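Local coordinates for protein latent form of PPO4 Tyrosinase (Agaricus bisporus var. bisporus H97, PDB 4OUA) that catalyses the copper-dependent o-hydroxylation of monophenols and the oxidation of the resulting o-diphenols to o-quinones, the initial step of melanin synthesis, at residues W412-S417 with V476-F481; Q524-H529 with I543-F548; I430-A435 with K502-V507. All blocks are in the same frame, centred on the assembly; numbering follows the deposited sequence.

Contact 1 of 3, residues W412-S417 with V476-F481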
# COMPACT_ATOMS: atom_id res chain seq x y z
N TRP B 412 -21.33 -8.00 -3.53
CA TRP B 412 -21.05 -8.73 -2.30
C TRP B 412 -19.61 -8.59 -1.84
O TRP B 412 -18.67 -8.78 -2.62
CB TRP B 412 -21.39 -10.22 -2.48
CG TRP B 412 -22.81 -10.45 -2.89
CD1 TRP B 412 -23.28 -10.66 -4.15
CD2 TRP B 412 -23.95 -10.49 -2.02
NE1 TRP B 412 -24.64 -10.84 -4.12
CE2 TRP B 412 -25.08 -10.74 -2.83
CE3 TRP B 412 -24.12 -10.35 -0.64
CZ2 TRP B 412 -26.36 -10.84 -2.30
CZ3 TRP B 412 -25.40 -10.45 -0.12
CH2 TRP B 412 -26.50 -10.69 -0.95
N THR B 413 -19.44 -8.25 -0.57
CA THR B 413 -18.12 -8.12 0.02
C THR B 413 -18.12 -8.61 1.46
O THR B 413 -19.13 -8.50 2.16
CB THR B 413 -17.63 -6.66 -0.00
OG1 THR B 413 -16.24 -6.61 0.36
CG2 THR B 413 -18.43 -5.81 0.97
N ILE B 414 -16.99 -9.16 1.90
CA ILE B 414 -16.85 -9.59 3.29
C ILE B 414 -16.44 -8.41 4.16
O ILE B 414 -15.28 -8.00 4.17
CB ILE B 414 -15.83 -10.72 3.44
CG1 ILE B 414 -16.33 -11.99 2.75
CG2 ILE B 414 -15.55 -10.99 4.91
CD1 ILE B 414 -15.42 -13.18 2.93
N GLN B 415 -17.41 -7.84 4.87
CA GLN B 415 -17.16 -6.70 5.73
C GLN B 415 -16.63 -7.16 7.08
O GLN B 415 -17.23 -8.00 7.74
CB GLN B 415 -18.44 -5.88 5.91
CG GLN B 415 -18.23 -4.37 5.99
CD GLN B 415 -17.62 -3.93 7.30
OE1 GLN B 415 -17.67 -4.65 8.30
NE2 GLN B 415 -17.05 -2.73 7.31
N ALA B 416 -15.49 -6.62 7.48
CA ALA B 416 -14.87 -6.99 8.75
C ALA B 416 -14.38 -5.76 9.50
O ALA B 416 -13.59 -4.97 8.98
CB ALA B 416 -13.73 -7.97 8.52
N SER B 417 -14.85 -5.60 10.73
CA SER B 417 -14.42 -4.49 11.57
C SER B 417 -14.00 -5.01 12.94
O SER B 417 -14.49 -6.05 13.40
CB SER B 417 -15.54 -3.45 11.71
OG SER B 417 -16.64 -3.98 12.42
N VAL B 476 -13.24 -7.85 1.80
CA VAL B 476 -12.85 -8.90 0.87
C VAL B 476 -14.02 -9.20 -0.07
O VAL B 476 -15.14 -9.44 0.38
CB VAL B 476 -12.43 -10.18 1.60
CG1 VAL B 476 -12.19 -11.31 0.60
CG2 VAL B 476 -11.18 -9.93 2.43
N HIS B 477 -13.75 -9.17 -1.37
CA HIS B 477 -14.80 -9.26 -2.38
C HIS B 477 -15.12 -10.70 -2.77
O HIS B 477 -14.27 -11.58 -2.68
CB HIS B 477 -14.41 -8.45 -3.61
CG HIS B 477 -14.03 -7.04 -3.30
ND1 HIS B 477 -14.96 -6.03 -3.14
CD2 HIS B 477 -12.82 -6.46 -3.11
CE1 HIS B 477 -14.34 -4.90 -2.87
NE2 HIS B 477 -13.04 -5.13 -2.85
N LEU B 478 -16.35 -10.92 -3.22
CA LEU B 478 -16.84 -12.26 -3.53
C LEU B 478 -17.43 -12.36 -4.93
O LEU B 478 -17.82 -13.44 -5.37
CB LEU B 478 -17.89 -12.69 -2.50
CG LEU B 478 -17.54 -12.50 -1.02
CD1 LEU B 478 -18.74 -12.84 -0.15
CD2 LEU B 478 -16.34 -13.35 -0.65
N ASP B 479 -17.49 -11.23 -5.62
CA ASP B 479 -18.17 -11.12 -6.91
C ASP B 479 -17.76 -12.20 -7.91
O ASP B 479 -18.59 -12.95 -8.41
CB ASP B 479 -17.92 -9.74 -7.52
CG ASP B 479 -18.22 -8.62 -6.55
OD1 ASP B 479 -17.27 -8.13 -5.90
OD2 ASP B 479 -19.40 -8.23 -6.44
N ARG B 480 -16.46 -12.27 -8.21
CA ARG B 480 -15.96 -13.20 -9.22
C ARG B 480 -16.11 -14.66 -8.80
O ARG B 480 -16.08 -15.56 -9.64
CB ARG B 480 -14.50 -12.88 -9.54
CG ARG B 480 -13.65 -12.62 -8.31
CD ARG B 480 -12.28 -12.08 -8.70
NE ARG B 480 -11.40 -12.01 -7.54
CZ ARG B 480 -10.64 -13.01 -7.12
NH1 ARG B 480 -10.63 -14.16 -7.78
NH2 ARG B 480 -9.87 -12.85 -6.05
N PHE B 481 -16.28 -14.90 -7.50
CA PHE B 481 -16.53 -16.25 -7.00
C PHE B 481 -17.97 -16.66 -7.26
O PHE B 481 -18.24 -17.76 -7.74
CB PHE B 481 -16.22 -16.35 -5.51
CG PHE B 481 -14.75 -16.44 -5.20
CD1 PHE B 481 -14.10 -17.66 -5.26
CD2 PHE B 481 -14.04 -15.31 -4.84
CE1 PHE B 481 -12.75 -17.74 -4.97
CE2 PHE B 481 -12.69 -15.39 -4.56
CZ PHE B 481 -12.05 -16.61 -4.62

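Contact 2 of 3, residues Q524-H529 with I543-F548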
# COMPACT_ATOMS: atom_id res chain seq x y z
N GLN B 524 -21.68 -8.48 3.56
CA GLN B 524 -22.55 -7.36 3.22
C GLN B 524 -22.79 -7.24 1.72
O GLN B 524 -21.85 -7.09 0.94
CB GLN B 524 -21.96 -6.05 3.76
CG GLN B 524 -22.75 -4.81 3.39
CD GLN B 524 -22.20 -3.55 4.03
OE1 GLN B 524 -21.66 -3.59 5.14
NE2 GLN B 524 -22.32 -2.43 3.34
N GLY B 525 -24.06 -7.30 1.32
CA GLY B 525 -24.44 -7.13 -0.07
C GLY B 525 -24.98 -5.73 -0.32
O GLY B 525 -25.62 -5.14 0.55
N ARG B 526 -24.73 -5.21 -1.52
CA ARG B 526 -25.12 -3.84 -1.85
C ARG B 526 -25.85 -3.74 -3.19
O ARG B 526 -25.35 -4.21 -4.21
CB ARG B 526 -23.89 -2.94 -1.88
CG ARG B 526 -23.34 -2.59 -0.51
CD ARG B 526 -22.09 -1.74 -0.62
NE ARG B 526 -22.29 -0.59 -1.49
CZ ARG B 526 -22.67 0.62 -1.08
NH1 ARG B 526 -22.89 0.83 0.21
NH2 ARG B 526 -22.83 1.61 -1.95
N PRO B 527 -27.04 -3.12 -3.18
CA PRO B 527 -27.85 -2.90 -4.38
C PRO B 527 -27.23 -1.86 -5.31
O PRO B 527 -27.28 -0.67 -5.01
CB PRO B 527 -29.19 -2.39 -3.82
CG PRO B 527 -29.16 -2.72 -2.36
CD PRO B 527 -27.72 -2.65 -1.96
N LEU B 528 -26.65 -2.32 -6.41
CA LEU B 528 -26.08 -1.41 -7.40
C LEU B 528 -26.86 -1.48 -8.71
O LEU B 528 -27.34 -2.55 -9.09
CB LEU B 528 -24.61 -1.73 -7.66
CG LEU B 528 -23.63 -1.57 -6.49
CD1 LEU B 528 -22.22 -1.84 -6.96
CD2 LEU B 528 -23.74 -0.18 -5.88
N HIS B 529 -26.98 -0.34 -9.39
CA HIS B 529 -27.70 -0.31 -10.65
C HIS B 529 -27.01 0.61 -11.66
O HIS B 529 -26.31 1.55 -11.29
CB HIS B 529 -29.16 0.13 -10.44
CG HIS B 529 -29.31 1.54 -9.96
ND1 HIS B 529 -29.53 2.59 -10.83
CD2 HIS B 529 -29.30 2.07 -8.72
CE1 HIS B 529 -29.63 3.71 -10.13
NE2 HIS B 529 -29.50 3.42 -8.85
N ILE B 543 -33.51 0.13 -2.12
CA ILE B 543 -33.34 -1.19 -1.53
C ILE B 543 -32.37 -1.16 -0.35
O ILE B 543 -31.26 -0.64 -0.47
CB ILE B 543 -32.83 -2.21 -2.58
CG1 ILE B 543 -33.70 -2.14 -3.84
CG2 ILE B 543 -32.82 -3.61 -1.99
CD1 ILE B 543 -33.26 -3.10 -4.93
N PRO B 544 -32.79 -1.73 0.79
CA PRO B 544 -31.99 -1.75 2.01
C PRO B 544 -30.75 -2.63 1.89
O PRO B 544 -30.78 -3.65 1.19
CB PRO B 544 -32.95 -2.31 3.06
CG PRO B 544 -33.90 -3.15 2.27
CD PRO B 544 -34.08 -2.44 0.96
N ILE B 545 -29.67 -2.24 2.56
CA ILE B 545 -28.43 -3.00 2.53
C ILE B 545 -28.63 -4.39 3.14
O ILE B 545 -29.38 -4.54 4.11
CB ILE B 545 -27.29 -2.28 3.28
CG1 ILE B 545 -27.16 -0.83 2.80
CG2 ILE B 545 -25.98 -3.02 3.12
CD1 ILE B 545 -26.70 -0.70 1.37
N VAL B 546 -27.95 -5.38 2.59
CA VAL B 546 -28.06 -6.75 3.09
C VAL B 546 -26.82 -7.14 3.89
O VAL B 546 -25.69 -6.93 3.45
CB VAL B 546 -28.25 -7.76 1.94
CG1 VAL B 546 -28.31 -9.17 2.49
CG2 VAL B 546 -29.51 -7.43 1.16
N ASN B 547 -27.04 -7.70 5.08
CA ASN B 547 -25.94 -8.14 5.93
C ASN B 547 -26.16 -9.54 6.50
O ASN B 547 -27.17 -9.80 7.15
CB ASN B 547 -25.72 -7.15 7.07
CG ASN B 547 -25.28 -5.78 6.58
OD1 ASN B 547 -24.10 -5.55 6.33
ND2 ASN B 547 -26.24 -4.87 6.44
N PHE B 548 -25.21 -10.44 6.24
CA PHE B 548 -25.28 -11.79 6.77
C PHE B 548 -24.19 -12.04 7.80
O PHE B 548 -23.01 -11.78 7.55
CB PHE B 548 -25.15 -12.81 5.63
CG PHE B 548 -26.31 -12.80 4.68
CD1 PHE B 548 -27.57 -12.40 5.09
CD2 PHE B 548 -26.14 -13.19 3.36
CE1 PHE B 548 -28.63 -12.39 4.22
CE2 PHE B 548 -27.20 -13.18 2.47
CZ PHE B 548 -28.45 -12.79 2.90

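Contact 3 of 3, residues I430-A435 with K502-V507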
# COMPACT_ATOMS: atom_id res chain seq x y z
N ILE B 430 -7.79 -14.89 7.37
CA ILE B 430 -7.85 -15.66 6.13
C ILE B 430 -9.26 -16.14 5.83
O ILE B 430 -9.93 -16.71 6.69
CB ILE B 430 -6.91 -16.88 6.19
CG1 ILE B 430 -5.54 -16.49 6.75
CG2 ILE B 430 -6.79 -17.53 4.82
CD1 ILE B 430 -4.88 -15.36 5.99
N PHE B 431 -9.72 -15.90 4.60
CA PHE B 431 -11.05 -16.34 4.18
C PHE B 431 -10.95 -17.35 3.05
O PHE B 431 -10.19 -17.17 2.10
CB PHE B 431 -11.89 -15.14 3.73
CG PHE B 431 -12.05 -14.08 4.78
CD1 PHE B 431 -13.13 -14.11 5.65
CD2 PHE B 431 -11.13 -13.06 4.90
CE1 PHE B 431 -13.28 -13.13 6.62
CE2 PHE B 431 -11.27 -12.08 5.86
CZ PHE B 431 -12.35 -12.12 6.72
N TYR B 432 -11.73 -18.43 3.15
CA TYR B 432 -11.68 -19.49 2.15
C TYR B 432 -12.90 -20.41 2.23
O TYR B 432 -13.64 -20.40 3.22
CB TYR B 432 -10.40 -20.31 2.32
CG TYR B 432 -10.37 -21.12 3.61
CD1 TYR B 432 -10.52 -22.50 3.59
CD2 TYR B 432 -10.20 -20.49 4.83
CE1 TYR B 432 -10.49 -23.23 4.76
CE2 TYR B 432 -10.17 -21.22 6.01
CZ TYR B 432 -10.31 -22.59 5.97
OH TYR B 432 -10.28 -23.31 7.13
N PHE B 433 -13.11 -21.19 1.18
CA PHE B 433 -14.16 -22.20 1.16
C PHE B 433 -13.64 -23.53 1.69
O PHE B 433 -12.67 -24.08 1.17
CB PHE B 433 -14.72 -22.38 -0.26
CG PHE B 433 -15.53 -21.21 -0.75
CD1 PHE B 433 -16.23 -20.42 0.14
CD2 PHE B 433 -15.59 -20.92 -2.10
CE1 PHE B 433 -16.98 -19.34 -0.31
CE2 PHE B 433 -16.34 -19.85 -2.55
CZ PHE B 433 -17.03 -19.06 -1.66
N ALA B 434 -14.29 -24.04 2.73
CA ALA B 434 -13.86 -25.30 3.34
C ALA B 434 -14.74 -26.46 2.89
O ALA B 434 -14.91 -27.44 3.62
CB ALA B 434 -13.89 -25.18 4.86
N ALA B 435 -15.28 -26.36 1.68
CA ALA B 435 -16.13 -27.41 1.13
C ALA B 435 -15.30 -28.47 0.42
O ALA B 435 -15.82 -29.22 -0.41
CB ALA B 435 -17.16 -26.82 0.18
N LYS B 502 -19.42 -23.73 2.41
CA LYS B 502 -18.90 -23.51 3.75
C LYS B 502 -17.86 -22.40 3.80
O LYS B 502 -16.67 -22.66 4.00
CB LYS B 502 -18.30 -24.80 4.31
CG LYS B 502 -19.31 -25.89 4.60
CD LYS B 502 -18.66 -27.08 5.27
CE LYS B 502 -19.68 -28.11 5.71
NZ LYS B 502 -19.05 -29.24 6.45
N LEU B 503 -18.30 -21.16 3.62
CA LEU B 503 -17.42 -20.01 3.76
C LEU B 503 -16.92 -19.88 5.19
O LEU B 503 -17.70 -19.57 6.10
CB LEU B 503 -18.13 -18.72 3.33
CG LEU B 503 -17.41 -17.43 3.71
CD1 LEU B 503 -16.04 -17.37 3.06
CD2 LEU B 503 -18.24 -16.21 3.35
N SER B 504 -15.63 -20.12 5.40
CA SER B 504 -15.05 -20.04 6.73
C SER B 504 -13.82 -19.13 6.73
O SER B 504 -13.15 -18.98 5.72
CB SER B 504 -14.67 -21.43 7.23
OG SER B 504 -13.81 -22.09 6.32
N TYR B 505 -13.55 -18.52 7.88
CA TYR B 505 -12.38 -17.67 8.01
C TYR B 505 -11.46 -18.17 9.12
O TYR B 505 -11.73 -19.18 9.77
CB TYR B 505 -12.78 -16.22 8.27
CG TYR B 505 -13.36 -15.96 9.65
CD1 TYR B 505 -12.56 -15.45 10.67
CD2 TYR B 505 -14.69 -16.23 9.93
CE1 TYR B 505 -13.08 -15.21 11.92
CE2 TYR B 505 -15.22 -15.99 11.18
CZ TYR B 505 -14.41 -15.48 12.17
OH TYR B 505 -14.93 -15.24 13.43
N LYS B 506 -10.36 -17.45 9.34
CA LYS B 506 -9.28 -17.95 10.17
C LYS B 506 -8.36 -16.82 10.62
O LYS B 506 -7.62 -16.26 9.81
CB LYS B 506 -8.51 -19.02 9.40
CG LYS B 506 -7.37 -19.69 10.16
CD LYS B 506 -6.70 -20.75 9.29
CE LYS B 506 -5.57 -21.46 10.00
NZ LYS B 506 -4.98 -22.48 9.10
N VAL B 507 -8.40 -16.50 11.91
CA VAL B 507 -7.57 -15.43 12.45
C VAL B 507 -6.25 -15.99 12.96
O VAL B 507 -6.21 -16.67 13.99
CB VAL B 507 -8.29 -14.67 13.59
CG1 VAL B 507 -7.38 -13.59 14.17
CG2 VAL B 507 -9.59 -14.06 13.09

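Contact 1 of 3, residues W412-S417 with V476-F481
Ile414 and Leu478 meet with their side chains crossing at about a right angle. The CD2 branch of Leu478 touches the CG1 limb of Ile414, with Leu478 CD2 3.7 Å from Ile414 CG1 and just as near its CD1. Ile414 sets CG1 opposite its carbonyl carbon (chi1 -67°), which sends that limb toward Leu478, while its branched CB lies 3.9 Å from Val476 CB. Beta-branched Ile414 and Val476 suit a buried strand face, being bulky close to the backbone; Leu478, branched at CG, reaches across. Beneath them the chains run antiparallel: Val476 N donates to Ile414 O at 3.1 Å, and Ile414 N returns a bond to Val476 O whose modelled length is too short to trust.

Strands 407-419 and 471-477 are neighbours in the four-stranded antiparallel sheet of the C-terminal domain, and 471-477 is an edge strand. On the face it shares with His477, Thr413 turns OG1 away from its own nitrogen (chi1 -170°) and reaches Val476 O at 3.0 Å, a weak hydrogen bond. His477, beside helix 212-224, brings ND1 obliquely to within 3.8 Å of Thr413 OG1.

Where the strand gives way to helix 479-485, Leu478 occupies the N-cap position. Its N-H reaches Trp412 O at 3.2 Å, approaching from above the carbonyl plane. Asp479 OD2 accepts a weak bond from Trp412 N. Asp411 and Glu217 lie close to this carboxylate and may raise its pKa; distant Lys397 and the Trp412 N-H may partly offset this. The Trp412 indole leads away from segment 476-481, and its NE1 is bonded to Phe489 O.

Contact 2 of 3, residues Q524-H529 with I543-F548
Gln524 and Asn547 lie side by side and point the same way, their amide planes turned 71° apart. Gln524 OE1 and Asn547 OD1 are 3.3 Å apart, where two acceptors would repel. The guanidinium of Arg522 serves both, NE bonding to Asn547 OD1 and NH2 weakly to Gln524 OE1. Next along the strands comes the tight part, where the backbones close on each other: Gly525 N donates to Val546 O at 2.7 Å, and Val546 N donates to Gly525 O at 3.1 Å. Lack of a side chain on Gly525 is consistent with the Trp412 indole, from the neighbouring strand, packing onto its CA.

These segments belong to a beta hairpin made of strands 520-530 and 538-548, and strand 538-548 forms an edge of the four-stranded sheet.

Before Val546 the pairing gives way to a looser, solvent-exposed run, Ile543 to Ile545, which touches segment 524-529 by apolar contact; Ile543 N bonds to Asp540. Ile545 still reaches back: with CG1 opposite its carbonyl carbon (chi1 -51°), CG2 is directed at the partner strand and rests 3.4 Å from Gly525 O. Its CD1 lies 4.0 Å from Pro527 CD. The buried ring of Pro527 presents CG to Ile543 CB at 3.7 Å, a rigid apolar surface; proline has no N-H to give, and its backbone pairs with Asp540. At the opposite end, Phe548 stacks on the His495 ring.

Contact 3 of 3, residues I430-A435 with K502-V507
Strands 430-433 and 503-507 run antiparallel, their directions 153° apart and their axes approaching to 4.6 Å. Tyr432 and Ser504 exchange backbone bonds: Tyr432 N to Ser504 O and Ser504 N to Tyr432 O, both 3.0 Å and nearly straight out from the carbonyls. Ile430 N bonds to Lys506 O, and Ala434 N to Lys502 O at 3.0 Å. Lys502, with positive phi (53°), closes a Schellman motif after helix 491-500 and turns the chain into the strand.

Phe431, Phe433, Leu503 and Tyr505 occupy one face of this sheet, where Phe431 and Tyr505 pack on Ile521 and Leu503 on Val523, both in strand 520-530 of the other sheet; this is the facing of two layers in a beta sandwich. The Phe431 ring crosses Tyr505 at a slant, with CD1 3.4 Å from Tyr505 CB. Leu503 CA lies at the edge of the Phe433 ring, in its plane, 3.8 Å from Phe433 CD1.

On the reverse face, chi1 of 68° swings the Tyr432 ring toward the partner strand, across its direction. The small Ser504 fits against one face, OG 3.5 Å from the ring plane and toward the rim, while Lys506 CB meets the ring's edge. The lysine chain extends away from strand 430-433.

Overall arrangement
Contacts 1 and 2 sit in one antiparallel sheet, their centres about 12 Å apart: strand 407-419 pairs with 471-477 in contact 1 and adjoins 520-530, which pairs with 538-548 in contact 2. Contact 3 belongs to the second sheet, its centre about 12 Å from contact 1 and about 22 Å from contact 2. Ile414 and Val476 meet Phe431 between the layers. Along the chain, contacts 1 and 3 interlace, whereas contact 2 opens after both have closed. All three lie away from the two copper sites, in the C-terminal part of this latent enzyme; in fungal tyrosinases such a domain characteristically shields the active site until proteolytic activation.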